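Local coordinates for protein proliferating cell nuclear antigen (Entamoeba histolytica, PDB 3P91) that probably encircles DNA as a trimeric ring and raises the processivity of DNA polymerase delta during replication, at residues A[19-31]-A[44-56]. Sequence-based numbering, arbitrary orientation.
Sequences RVVESLKSTIDKT and CMDNSHVSLVSLL
Val20 and Leu24, on the helix that ends in segment 19-31, rest on Leu55 and Val53 of strand 52-56, which runs nearly antiparallel to the helix axis (172°). Val20 and Leu55 cross at about a right angle, CG1 of Val20 lying 3.8 Å from CD2 of Leu55. One turn on, Leu24 splits its branches: CD1 approaches Leu55, while CD2 comes within 3.9 Å of Val53 CG1. The other methyl of Val53, CG2, faces Thr27, whose OG1 is turned back to donate to Leu24 O. Beyond the helix, Ile28 extends with CG1 anti to the backbone N (chi1 179°), which brings CD1 to 3.5 Å from Met45 O and lays CG1 near Cys44 SG.

The polar part lies at the turn after strand 44-45. Asn47 N donates to Thr27 O at 2.9 Å, a nearly straight bond. The Asn47 side chain adds two weak links, from ND2 to Asp29 OD2 and from Asp29 N to Asn47 OD1, the carboxylate and amide planes standing 54° apart. The Asp46 carboxylate gathers the chain that follows the type I turn from Asp46 to His49: OD2 takes Val50 N at 2.6 Å through its syn lone pair and Ser51 N from above the carboxylate plane. Asp46 OD1 also has a weak bond from Gln214 of helix 212-218.

Aliphatic contacts thus seat the helix on the sheet in the N-terminal domain of this ring-forming processivity factor, whereas one strong backbone bond pins the helix-to-strand connection to a turn whose exit Asp46 ties back through its carboxylate, with the Asn47 amide a looser addition at the exposed margin.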
loop_
_atom_site.group_PDB
_atom_site.type_symbol
_atom_site.label_atom_id
_atom_site.label_comp_id
_atom_site.label_asym_id
_atom_site.label_seq_id
_atom_site.Cartn_x
_atom_site.Cartn_y
_atom_site.Cartn_z
ATOM N N ARG A 19 -11.351 1.069 17.825
ATOM C CA ARG A 19 -11.398 -0.351 17.498
ATOM C C ARG A 19 -12.820 -0.896 17.516
ATOM O O ARG A 19 -13.202 -1.695 16.668
ATOM C CB ARG A 19 -10.525 -1.124 18.472
ATOM C CG ARG A 19 -9.086 -0.776 18.312
ATOM C CD ARG A 19 -8.241 -1.317 19.431
ATOM N NE ARG A 19 -6.834 -1.100 19.115
ATOM C CZ ARG A 19 -5.833 -1.268 19.970
ATOM N NH1 ARG A 19 -6.085 -1.653 21.216
ATOM N NH2 ARG A 19 -4.583 -1.040 19.577
ATOM N N VAL A 20 -13.602 -0.455 18.492
ATOM C CA VAL A 20 -15.007 -0.816 18.563
ATOM C C VAL A 20 -15.714 -0.444 17.266
ATOM O O VAL A 20 -16.366 -1.279 16.639
ATOM C CB VAL A 20 -15.678 -0.111 19.748
ATOM C CG1 VAL A 20 -17.189 -0.060 19.578
ATOM C CG2 VAL A 20 -15.287 -0.784 21.040
ATOM N N VAL A 21 -15.561 0.812 16.862
ATOM C CA VAL A 21 -16.233 1.336 15.677
ATOM C C VAL A 21 -15.815 0.682 14.344
ATOM O O VAL A 21 -16.643 0.511 13.448
ATOM C CB VAL A 21 -16.108 2.869 15.618
ATOM C CG1 VAL A 21 -16.634 3.408 14.305
ATOM C CG2 VAL A 21 -16.856 3.474 16.777
ATOM N N GLU A 22 -14.546 0.315 14.207
ATOM C CA GLU A 22 -14.111 -0.454 13.041
ATOM C C GLU A 22 -14.777 -1.819 13.000
ATOM O O GLU A 22 -15.410 -2.193 12.015
ATOM C CB GLU A 22 -12.598 -0.643 13.058
ATOM C CG GLU A 22 -11.856 0.603 12.677
ATOM C CD GLU A 22 -12.533 1.307 11.527
ATOM O OE1 GLU A 22 -12.991 2.453 11.721
ATOM O OE2 GLU A 22 -12.622 0.705 10.433
ATOM N N SER A 23 -14.615 -2.565 14.082
ATOM C CA SER A 23 -15.201 -3.881 14.201
ATOM C C SER A 23 -16.684 -3.815 13.895
ATOM O O SER A 23 -17.215 -4.635 13.157
ATOM C CB SER A 23 -14.979 -4.403 15.612
ATOM O OG SER A 23 -13.607 -4.302 15.957
ATOM N N LEU A 24 -17.347 -2.822 14.464
ATOM C CA LEU A 24 -18.777 -2.670 14.302
ATOM C C LEU A 24 -19.160 -2.436 12.869
ATOM O O LEU A 24 -20.125 -3.004 12.378
ATOM C CB LEU A 24 -19.264 -1.477 15.107
ATOM C CG LEU A 24 -19.722 -1.714 16.541
ATOM C CD1 LEU A 24 -20.239 -0.409 17.118
ATOM C CD2 LEU A 24 -20.797 -2.779 16.596
ATOM N N LYS A 25 -18.410 -1.572 12.205
ATOM C CA LYS A 25 -18.853 -1.030 10.931
ATOM C C LYS A 25 -18.659 -2.005 9.778
ATOM O O LYS A 25 -19.225 -1.827 8.703
ATOM C CB LYS A 25 -18.203 0.330 10.675
ATOM C CG LYS A 25 -17.135 0.371 9.622
ATOM C CD LYS A 25 -16.941 1.814 9.180
ATOM C CE LYS A 25 -16.040 1.926 7.973
ATOM N NZ LYS A 25 -14.676 1.449 8.316
ATOM N N SER A 26 -17.879 -3.051 10.028
ATOM C CA SER A 26 -17.731 -4.165 9.098
ATOM C C SER A 26 -19.003 -5.018 9.007
ATOM O O SER A 26 -19.208 -5.725 8.023
ATOM C CB SER A 26 -16.551 -5.054 9.512
ATOM O OG SER A 26 -15.314 -4.361 9.431
ATOM N N THR A 27 -19.856 -4.959 10.025
ATOM C CA THR A 27 -21.035 -5.818 10.052
ATOM C C THR A 27 -22.360 -5.053 10.063
ATOM O O THR A 27 -23.412 -5.614 9.757
ATOM C CB THR A 27 -20.988 -6.765 11.253
ATOM O OG1 THR A 27 -21.089 -5.999 12.458
ATOM C CG2 THR A 27 -19.674 -7.552 11.258
ATOM N N ILE A 28 -22.307 -3.776 10.425
ATOM C CA ILE A 28 -23.501 -2.937 10.434
ATOM C C ILE A 28 -23.110 -1.490 10.150
ATOM O O ILE A 28 -22.052 -1.039 10.583
ATOM C CB ILE A 28 -24.314 -3.086 11.766
ATOM C CG1 ILE A 28 -25.544 -2.177 11.768
ATOM C CG2 ILE A 28 -23.446 -2.823 12.984
ATOM C CD1 ILE A 28 -26.692 -2.695 10.938
ATOM N N ASP A 29 -23.957 -0.780 9.404
ATOM C CA ASP A 29 -23.659 0.581 8.934
ATOM C C ASP A 29 -24.191 1.693 9.849
ATOM O O ASP A 29 -23.464 2.611 10.224
ATOM C CB ASP A 29 -24.202 0.794 7.515
ATOM C CG ASP A 29 -23.502 -0.075 6.472
ATOM O OD1 ASP A 29 -24.135 -0.341 5.425
ATOM O OD2 ASP A 29 -22.331 -0.487 6.685
ATOM N N LYS A 30 -25.471 1.626 10.182
ATOM C CA LYS A 30 -26.052 2.574 11.117
ATOM C C LYS A 30 -26.594 1.808 12.314
ATOM O O LYS A 30 -27.190 0.748 12.156
ATOM C CB LYS A 30 -27.172 3.369 10.447
ATOM C CG LYS A 30 -26.734 4.122 9.211
ATOM C CD LYS A 30 -27.928 4.591 8.404
ATOM C CE LYS A 30 -27.496 5.120 7.040
ATOM N NZ LYS A 30 -28.675 5.426 6.175
ATOM N N THR A 31 -26.379 2.324 13.516
ATOM C CA THR A 31 -26.888 1.642 14.695
ATOM C C THR A 31 -27.105 2.589 15.864
ATOM O O THR A 31 -26.520 3.668 15.930
ATOM C CB THR A 31 -25.983 0.458 15.113
ATOM O OG1 THR A 31 -26.676 -0.364 16.059
ATOM C CG2 THR A 31 -24.685 0.948 15.723
ATOM N N CYS A 44 -28.281 -5.357 17.882
ATOM C CA CYS A 44 -28.990 -5.227 16.624
ATOM C C CYS A 44 -28.526 -6.309 15.667
ATOM O O CYS A 44 -27.508 -6.965 15.901
ATOM C CB CYS A 44 -28.712 -3.861 16.016
ATOM S SG CYS A 44 -26.992 -3.674 15.532
ATOM N N MET A 45 -29.281 -6.481 14.586
ATOM C CA MET A 45 -28.931 -7.422 13.530
ATOM C C MET A 45 -27.899 -6.822 12.609
ATOM O O MET A 45 -27.813 -5.603 12.475
ATOM C CB MET A 45 -30.164 -7.791 12.714
ATOM C CG MET A 45 -31.230 -8.491 13.524
ATOM S SD MET A 45 -32.545 -9.127 12.488
ATOM C CE MET A 45 -33.102 -7.634 11.691
ATOM N N ASP A 46 -27.115 -7.681 11.972
ATOM C CA ASP A 46 -26.155 -7.231 10.975
ATOM C C ASP A 46 -26.897 -6.627 9.793
ATOM O O ASP A 46 -28.118 -6.701 9.714
ATOM C CB ASP A 46 -25.314 -8.408 10.492
ATOM C CG ASP A 46 -26.049 -9.273 9.495
ATOM O OD1 ASP A 46 -25.458 -9.598 8.454
ATOM O OD2 ASP A 46 -27.220 -9.622 9.742
ATOM N N ASN A 47 -26.146 -6.044 8.872
ATOM C CA ASN A 47 -26.702 -5.502 7.636
ATOM C C ASN A 47 -27.665 -6.435 6.907
ATOM O O ASN A 47 -28.711 -6.004 6.425
ATOM C CB ASN A 47 -25.567 -5.122 6.683
ATOM C CG ASN A 47 -25.002 -3.749 6.975
ATOM O OD1 ASN A 47 -25.744 -2.814 7.259
ATOM N ND2 ASN A 47 -23.684 -3.624 6.915
ATOM N N SER A 48 -27.297 -7.709 6.809
ATOM C CA SER A 48 -28.090 -8.682 6.064
ATOM C C SER A 48 -29.271 -9.247 6.841
ATOM O O SER A 48 -30.028 -10.056 6.307
ATOM C CB SER A 48 -27.210 -9.831 5.611
ATOM O OG SER A 48 -26.145 -9.347 4.833
ATOM N N HIS A 49 -29.428 -8.830 8.092
ATOM C CA HIS A 49 -30.497 -9.358 8.912
ATOM C C HIS A 49 -30.349 -10.854 8.946
ATOM O O HIS A 49 -31.288 -11.591 8.665
ATOM C CB HIS A 49 -31.844 -8.987 8.312
ATOM C CG HIS A 49 -32.174 -7.540 8.456
ATOM N ND1 HIS A 49 -31.257 -6.613 8.904
ATOM C CD2 HIS A 49 -33.319 -6.857 8.226
ATOM C CE1 HIS A 49 -31.824 -5.421 8.945
ATOM N NE2 HIS A 49 -33.075 -5.541 8.539
ATOM N N VAL A 50 -29.146 -11.294 9.283
ATOM C CA VAL A 50 -28.797 -12.704 9.257
ATOM C C VAL A 50 -28.214 -13.097 10.600
ATOM O O VAL A 50 -28.295 -14.251 11.015
ATOM C CB VAL A 50 -27.761 -12.986 8.145
ATOM C CG1 VAL A 50 -26.869 -14.141 8.524
ATOM C CG2 VAL A 50 -28.455 -13.247 6.821
ATOM N N SER A 51 -27.634 -12.118 11.282
ATOM C CA SER A 51 -26.956 -12.373 12.534
ATOM C C SER A 51 -27.218 -11.254 13.520
ATOM O O SER A 51 -27.934 -10.295 13.233
ATOM C CB SER A 51 -25.454 -12.497 12.300
ATOM O OG SER A 51 -24.920 -11.269 11.826
ATOM N N LEU A 52 -26.606 -11.378 14.687
ATOM C CA LEU A 52 -26.858 -10.469 15.783
ATOM C C LEU A 52 -25.527 -9.936 16.258
ATOM O O LEU A 52 -24.557 -10.685 16.361
ATOM C CB LEU A 52 -27.540 -11.232 16.920
ATOM C CG LEU A 52 -28.697 -10.637 17.719
ATOM C CD1 LEU A 52 -28.213 -9.777 18.887
ATOM C CD2 LEU A 52 -29.633 -9.864 16.804
ATOM N N VAL A 53 -25.485 -8.636 16.528
ATOM C CA VAL A 53 -24.329 -8.012 17.149
ATOM C C VAL A 53 -24.706 -7.569 18.554
ATOM O O VAL A 53 -25.797 -7.054 18.771
ATOM C CB VAL A 53 -23.855 -6.772 16.362
ATOM C CG1 VAL A 53 -22.522 -6.298 16.893
ATOM C CG2 VAL A 53 -23.770 -7.077 14.873
ATOM N N SER A 54 -23.794 -7.769 19.502
ATOM C CA SER A 54 -24.015 -7.389 20.890
ATOM C C SER A 54 -22.782 -6.732 21.495
ATOM O O SER A 54 -21.807 -7.411 21.796
ATOM C CB SER A 54 -24.365 -8.618 21.716
ATOM O OG SER A 54 -24.388 -8.309 23.095
ATOM N N LEU A 55 -22.828 -5.418 21.688
ATOM C CA LEU A 55 -21.712 -4.707 22.300
ATOM C C LEU A 55 -22.053 -4.156 23.668
ATOM O O LEU A 55 -23.139 -3.627 23.895
ATOM C CB LEU A 55 -21.235 -3.552 21.417
ATOM C CG LEU A 55 -20.324 -2.505 22.083
ATOM C CD1 LEU A 55 -18.888 -3.006 22.242
ATOM C CD2 LEU A 55 -20.348 -1.196 21.308
ATOM N N LEU A 56 -21.098 -4.269 24.577
ATOM C CA LEU A 56 -21.208 -3.610 25.855
ATOM C C LEU A 56 -19.885 -2.976 26.240
ATOM O O LEU A 56 -18.920 -3.672 26.526
ATOM C CB LEU A 56 -21.615 -4.601 26.927
ATOM C CG LEU A 56 -21.628 -3.962 28.306
ATOM C CD1 LEU A 56 -22.616 -2.804 28.322
ATOM C CD2 LEU A 56 -21.966 -4.996 29.367
#